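Local coordinates for protein putative oxidoreductase (Klebsiella pneumoniae subsp. pneumoniae MGH 78578, PDB 3E82) that probably acts as an NAD(P)-dependent oxidoreductase of the Gfo/Idh/MocA family, although its substrate is not established, at residues G16-K20 with T21-P25; R300-Y303 with M304-D308. All coordinates share one frame; numbering follows the deposited sequence.

Contact 1: G16-K20 with T21-P25; sequences GFVGK and TFHAP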
loop_
_atom_site.group_PDB
_atom_site.type_symbol
_atom_site.label_atom_id
_atom_site.label_comp_id
_atom_site.label_asym_id
_atom_site.label_seq_id
_atom_site.Cartn_x
_atom_site.Cartn_y
_atom_site.Cartn_z
ATOM N N GLY B 16 14.130 21.088 -25.598
ATOM C CA GLY B 16 14.212 19.650 -25.637
ATOM C C GLY B 16 12.798 19.123 -25.507
ATOM O O GLY B 16 11.822 19.845 -25.753
ATOM N N PHE B 17 12.677 17.865 -25.112
ATOM C CA PHE B 17 11.376 17.242 -24.961
ATOM C C PHE B 17 10.384 18.059 -24.126
ATOM O O PHE B 17 9.279 18.356 -24.577
ATOM C CB PHE B 17 11.533 15.861 -24.337
ATOM C CG PHE B 17 10.244 15.276 -23.870
ATOM C CD1 PHE B 17 9.326 14.774 -24.778
ATOM C CD2 PHE B 17 9.921 15.280 -22.517
ATOM C CE1 PHE B 17 8.094 14.285 -24.348
ATOM C CE2 PHE B 17 8.696 14.795 -22.075
ATOM C CZ PHE B 17 7.781 14.297 -22.990
ATOM N N VAL B 18 10.776 18.413 -22.908
ATOM C CA VAL B 18 9.897 19.165 -22.024
ATOM C C VAL B 18 9.590 20.580 -22.514
ATOM O O VAL B 18 8.448 21.025 -22.458
ATOM C CB VAL B 18 10.482 19.230 -20.596
ATOM C CG1 VAL B 18 9.594 20.089 -19.699
ATOM C CG2 VAL B 18 10.590 17.815 -20.020
ATOM N N GLY B 19 10.605 21.283 -22.996
ATOM C CA GLY B 19 10.388 22.633 -23.483
ATOM C C GLY B 19 9.430 22.667 -24.660
ATOM O O GLY B 19 8.556 23.534 -24.735
ATOM N N LYS B 20 9.579 21.707 -25.570
ATOM C CA LYS B 20 8.739 21.634 -26.764
ATOM C C LYS B 20 7.345 21.054 -26.538
ATOM O O LYS B 20 6.366 21.555 -27.086
ATOM C CB LYS B 20 9.448 20.808 -27.848
ATOM C CG LYS B 20 8.583 20.478 -29.074
ATOM C CD LYS B 20 9.297 19.496 -30.002
ATOM C CE LYS B 20 8.627 19.366 -31.367
ATOM N NZ LYS B 20 7.225 18.873 -31.288
ATOM N N THR B 21 7.258 20.000 -25.732
ATOM C CA THR B 21 5.985 19.327 -25.492
ATOM C C THR B 21 5.077 19.979 -24.459
ATOM O O THR B 21 3.860 19.954 -24.604
ATOM C CB THR B 21 6.213 17.860 -25.063
ATOM O OG1 THR B 21 7.204 17.265 -25.907
ATOM C CG2 THR B 21 4.921 17.061 -25.182
ATOM N N PHE B 22 5.672 20.559 -23.426
ATOM C CA PHE B 22 4.919 21.189 -22.343
ATOM C C PHE B 22 4.883 22.716 -22.343
ATOM O O PHE B 22 3.873 23.330 -22.693
ATOM C CB PHE B 22 5.477 20.719 -20.991
ATOM C CG PHE B 22 5.047 19.335 -20.600
ATOM C CD1 PHE B 22 4.046 19.149 -19.641
ATOM C CD2 PHE B 22 5.628 18.220 -21.196
ATOM C CE1 PHE B 22 3.631 17.860 -19.281
ATOM C CE2 PHE B 22 5.221 16.926 -20.846
ATOM C CZ PHE B 22 4.222 16.747 -19.887
ATOM N N HIS B 23 6.001 23.315 -21.948
ATOM C CA HIS B 23 6.114 24.758 -21.821
ATOM C C HIS B 23 5.683 25.637 -22.987
ATOM O O HIS B 23 4.842 26.519 -22.806
ATOM C CB HIS B 23 7.531 25.103 -21.391
ATOM C CG HIS B 23 7.901 24.512 -20.068
ATOM N ND1 HIS B 23 7.278 24.873 -18.892
ATOM C CD2 HIS B 23 8.813 23.570 -19.737
ATOM C CE1 HIS B 23 7.791 24.179 -17.894
ATOM N NE2 HIS B 23 8.725 23.381 -18.379
ATOM N N ALA B 24 6.238 25.415 -24.174
ATOM C CA ALA B 24 5.857 26.248 -25.311
ATOM C C ALA B 24 4.346 26.244 -25.565
ATOM O O ALA B 24 3.731 27.309 -25.668
ATOM C CB ALA B 24 6.605 25.818 -26.562
ATOM N N PRO B 25 3.726 25.050 -25.669
ATOM C CA PRO B 25 2.276 24.962 -25.916
ATOM C C PRO B 25 1.415 25.585 -24.820
ATOM O O PRO B 25 0.437 26.284 -25.099
ATOM C CB PRO B 25 2.039 23.456 -26.040
ATOM C CG PRO B 25 3.347 22.970 -26.622
ATOM C CD PRO B 25 4.345 23.719 -25.774
#

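Contact 2: R300-Y303 with M304-D308; sequences RQYY and MLIRD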
loop_
_atom_site.group_PDB
_atom_site.type_symbol
_atom_site.label_atom_id
_atom_site.label_comp_id
_atom_site.label_asym_id
_atom_site.label_seq_id
_atom_site.Cartn_x
_atom_site.Cartn_y
_atom_site.Cartn_z
ATOM N N ARG B 300 -2.733 24.571 -17.458
ATOM C CA ARG B 300 -2.484 25.929 -17.934
ATOM C C ARG B 300 -2.675 26.850 -16.729
ATOM O O ARG B 300 -2.209 27.992 -16.724
ATOM C CB ARG B 300 -3.473 26.322 -19.048
ATOM C CG ARG B 300 -3.320 25.546 -20.345
ATOM C CD ARG B 300 -4.469 25.811 -21.329
ATOM N NE ARG B 300 -4.666 27.239 -21.580
ATOM C CZ ARG B 300 -5.621 27.980 -21.024
ATOM N NH1 ARG B 300 -6.485 27.427 -20.177
ATOM N NH2 ARG B 300 -5.708 29.278 -21.311
ATOM N N GLN B 301 -3.372 26.349 -15.706
ATOM C CA GLN B 301 -3.616 27.125 -14.500
ATOM C C GLN B 301 -2.297 27.557 -13.869
ATOM O O GLN B 301 -2.200 28.650 -13.313
ATOM C CB GLN B 301 -4.434 26.323 -13.479
ATOM C CG GLN B 301 -5.934 26.248 -13.767
ATOM C CD GLN B 301 -6.621 27.607 -13.680
ATOM O OE1 GLN B 301 -6.457 28.337 -12.704
ATOM N NE2 GLN B 301 -7.403 27.944 -14.700
ATOM N N TYR B 302 -1.279 26.703 -13.950
ATOM C CA TYR B 302 0.017 27.062 -13.380
ATOM C C TYR B 302 0.495 28.398 -13.966
ATOM O O TYR B 302 0.895 29.295 -13.235
ATOM C CB TYR B 302 1.070 25.993 -13.683
ATOM C CG TYR B 302 2.439 26.359 -13.152
ATOM C CD1 TYR B 302 2.781 26.110 -11.822
ATOM C CD2 TYR B 302 3.384 27.005 -13.967
ATOM C CE1 TYR B 302 4.021 26.490 -11.307
ATOM C CE2 TYR B 302 4.634 27.392 -13.457
ATOM C CZ TYR B 302 4.940 27.132 -12.126
ATOM O OH TYR B 302 6.144 27.527 -11.597
ATOM N N TYR B 303 0.457 28.518 -15.289
ATOM C CA TYR B 303 0.905 29.737 -15.950
ATOM C C TYR B 303 -0.071 30.903 -15.808
ATOM O O TYR B 303 0.345 32.058 -15.744
ATOM C CB TYR B 303 1.207 29.458 -17.428
ATOM C CG TYR B 303 2.594 28.877 -17.639
ATOM C CD1 TYR B 303 3.731 29.618 -17.321
ATOM C CD2 TYR B 303 2.770 27.579 -18.113
ATOM C CE1 TYR B 303 5.014 29.082 -17.467
ATOM C CE2 TYR B 303 4.051 27.026 -18.264
ATOM C CZ TYR B 303 5.169 27.785 -17.937
ATOM O OH TYR B 303 6.441 27.256 -18.062
HETATM N N MSE B 304 -1.364 30.608 -15.748
HETATM C CA MSE B 304 -2.352 31.669 -15.578
HETATM C C MSE B 304 -2.166 32.286 -14.195
HETATM O O MSE B 304 -2.251 33.504 -14.026
HETATM C CB MSE B 304 -3.762 31.106 -15.722
HETATM C CG MSE B 304 -3.986 30.398 -17.037
HETATM SE SE MSE B 304 -5.791 29.743 -17.238
HETATM C CE MSE B 304 -5.536 27.852 -17.042
ATOM N N LEU B 305 -1.887 31.437 -13.209
ATOM C CA LEU B 305 -1.683 31.911 -11.843
ATOM C C LEU B 305 -0.328 32.607 -11.680
ATOM O O LEU B 305 -0.216 33.606 -10.966
ATOM C CB LEU B 305 -1.831 30.746 -10.860
ATOM C CG LEU B 305 -3.245 30.142 -10.788
ATOM C CD1 LEU B 305 -3.240 28.905 -9.901
ATOM C CD2 LEU B 305 -4.228 31.183 -10.237
ATOM N N ILE B 306 0.704 32.092 -12.346
ATOM C CA ILE B 306 2.021 32.720 -12.271
ATOM C C ILE B 306 1.871 34.110 -12.900
ATOM O O ILE B 306 2.444 35.096 -12.424
ATOM C CB ILE B 306 3.078 31.913 -13.064
ATOM C CG1 ILE B 306 3.544 30.690 -12.249
ATOM C CG2 ILE B 306 4.225 32.830 -13.472
ATOM C CD1 ILE B 306 4.437 31.006 -11.051
ATOM N N ARG B 307 1.100 34.167 -13.981
ATOM C CA ARG B 307 0.828 35.420 -14.683
ATOM C C ARG B 307 0.183 36.388 -13.696
ATOM O O ARG B 307 0.669 37.498 -13.481
ATOM C CB ARG B 307 -0.140 35.177 -15.849
ATOM C CG ARG B 307 -0.536 36.430 -16.624
ATOM C CD ARG B 307 -1.739 36.151 -17.529
ATOM N NE ARG B 307 -2.860 35.663 -16.727
ATOM C CZ ARG B 307 -3.968 35.118 -17.217
ATOM N NH1 ARG B 307 -4.130 34.981 -18.527
ATOM N NH2 ARG B 307 -4.912 34.694 -16.383
ATOM N N ASP B 308 -0.912 35.947 -13.090
ATOM C CA ASP B 308 -1.627 36.782 -12.141
ATOM C C ASP B 308 -0.746 37.212 -10.979
ATOM O O ASP B 308 -0.837 38.351 -10.506
ATOM C CB ASP B 308 -2.868 36.052 -11.629
ATOM C CG ASP B 308 -3.872 35.785 -12.734
ATOM O OD1 ASP B 308 -3.831 36.519 -13.741
ATOM O OD2 ASP B 308 -4.699 34.853 -12.596
#

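Contact 1: G16-K20 with T21-P25
Thr21 and Phe17 meet one turn apart at the start of helix 17-28. Two donors of Thr21 grip the carbonyl of Phe17. The hydroxyl Thr21 OG1 gives a hydrogen bond to Phe17 O at 2.7 Å, and Thr21 N bonds the same oxygen at 2.8 Å. They come from opposite faces of the carbonyl plane. Thr21 OG1 lies beside its own backbone N (chi1 -45°), which turns the hydroxyl back to the preceding turn. The first torsion of Phe17 (chi1 167°) puts its ring beside the carbonyl carbon. There Thr21 OG1 lies 3.5 Å from Phe17 CD1, and Thr21 CB sits over one face of the ring. Phe17 CZ also approaches the edge of the Phe22 ring, 4.2 Å from Phe22 CE2.

The next turn widens to a pi-type turn. Val18 O takes a hydrogen bond from Phe22 N at 3.0 Å and a weak one from His23 N. Ala24 N then bonds Gly19 O at 3.0 Å, five residues back. Pro25 has no N-H to give, and its CD packs 3.2 Å from Lys20 O, where the helix kinks. His23 is buried, and Val18 CG1 touches His23 CD2 at 3.6 Å. Gly19 CA lies at the edge of the imidazole.

Gly16 is the N-cap. With Gly14, Gly16 and Gly19 match a GxGxxG pattern, which suggests a dinucleotide site as in this family. Both imidazole nitrogens of His23 are engaged: ND1 probably with Tyr303 OH, and NE2 with Asp97 OD1. Phe17, Thr21 and Phe22 pack on helix 258-263. Helix 17-28 is the crossover of the beta-alpha-beta unit between parallel strands 8-13 and 33-39.

Contact 2: R300-Y303 with M304-D308
The backbone N atoms of Met304, Leu305, Ile306 and Arg307 bond to the O atoms of Arg300, Gln301, Tyr302 and Tyr303 in that order, in four regular i to i+4 helical bonds with N to O lengths of 2.8 to 2.9 Å. The end of selenomethionine Met304 reaches Arg300 and Gln301. Its selenium, Met304 SE, lies 3.5 Å from Gln301 NE2 and 3.8 Å from Arg300 NH1. The placing of Met304 CE is doubtful, since it comes improbably close to Gln301 N and NE2.

On another side, Ile306 CG1 makes a CH-pi contact over one face of the Tyr302 ring, 4.0 Å from its centroid and 23° off the normal. The Tyr302 ring stands out from the helix. Ile306 CG1, beside its own backbone N (chi1 -79°), lies over that face. The ring of Tyr303 has Tyr302 CD2 over its centre.

Arg307 NE forms a salt bridge with Asp308 OD1 at 3.3 Å, meeting it from above the carboxylate plane.

The chemistry is thus mixed. Tyr302 and Ile306 meet by apolar contact, while Met304 lies against polar side-chain ends without a hydrogen bond to them. Several polar ends tie the helix to other parts of the chain: Tyr302 OH to Ser122 OG, Arg307 NH1 to Pro31 O, and Arg300 NH1 to Asp298 OD2.

Contacts 1 and 2 belong to the Rossmann and C-terminal alpha/beta family regions, with centres about 16 Å apart. They touch through His23 ND1 and Tyr303 OH, 2.7 Å apart. Both are partly buried. Contact 1 has exposed residues at the helix start and is buried at Gly19, His23 and Ala24; contact 2 buries its two tyrosines and Ile306. Contact 1 has a wide, proline-kinked turn and a threonine hydroxyl bonded to the backbone. Contact 2 has unbroken i to i+4 turns that carry a CH-pi contact and a salt bridge between neighbours. Tyr303 also packs on Leu26 and Ile27, bringing helix 300-310 against helix 17-28.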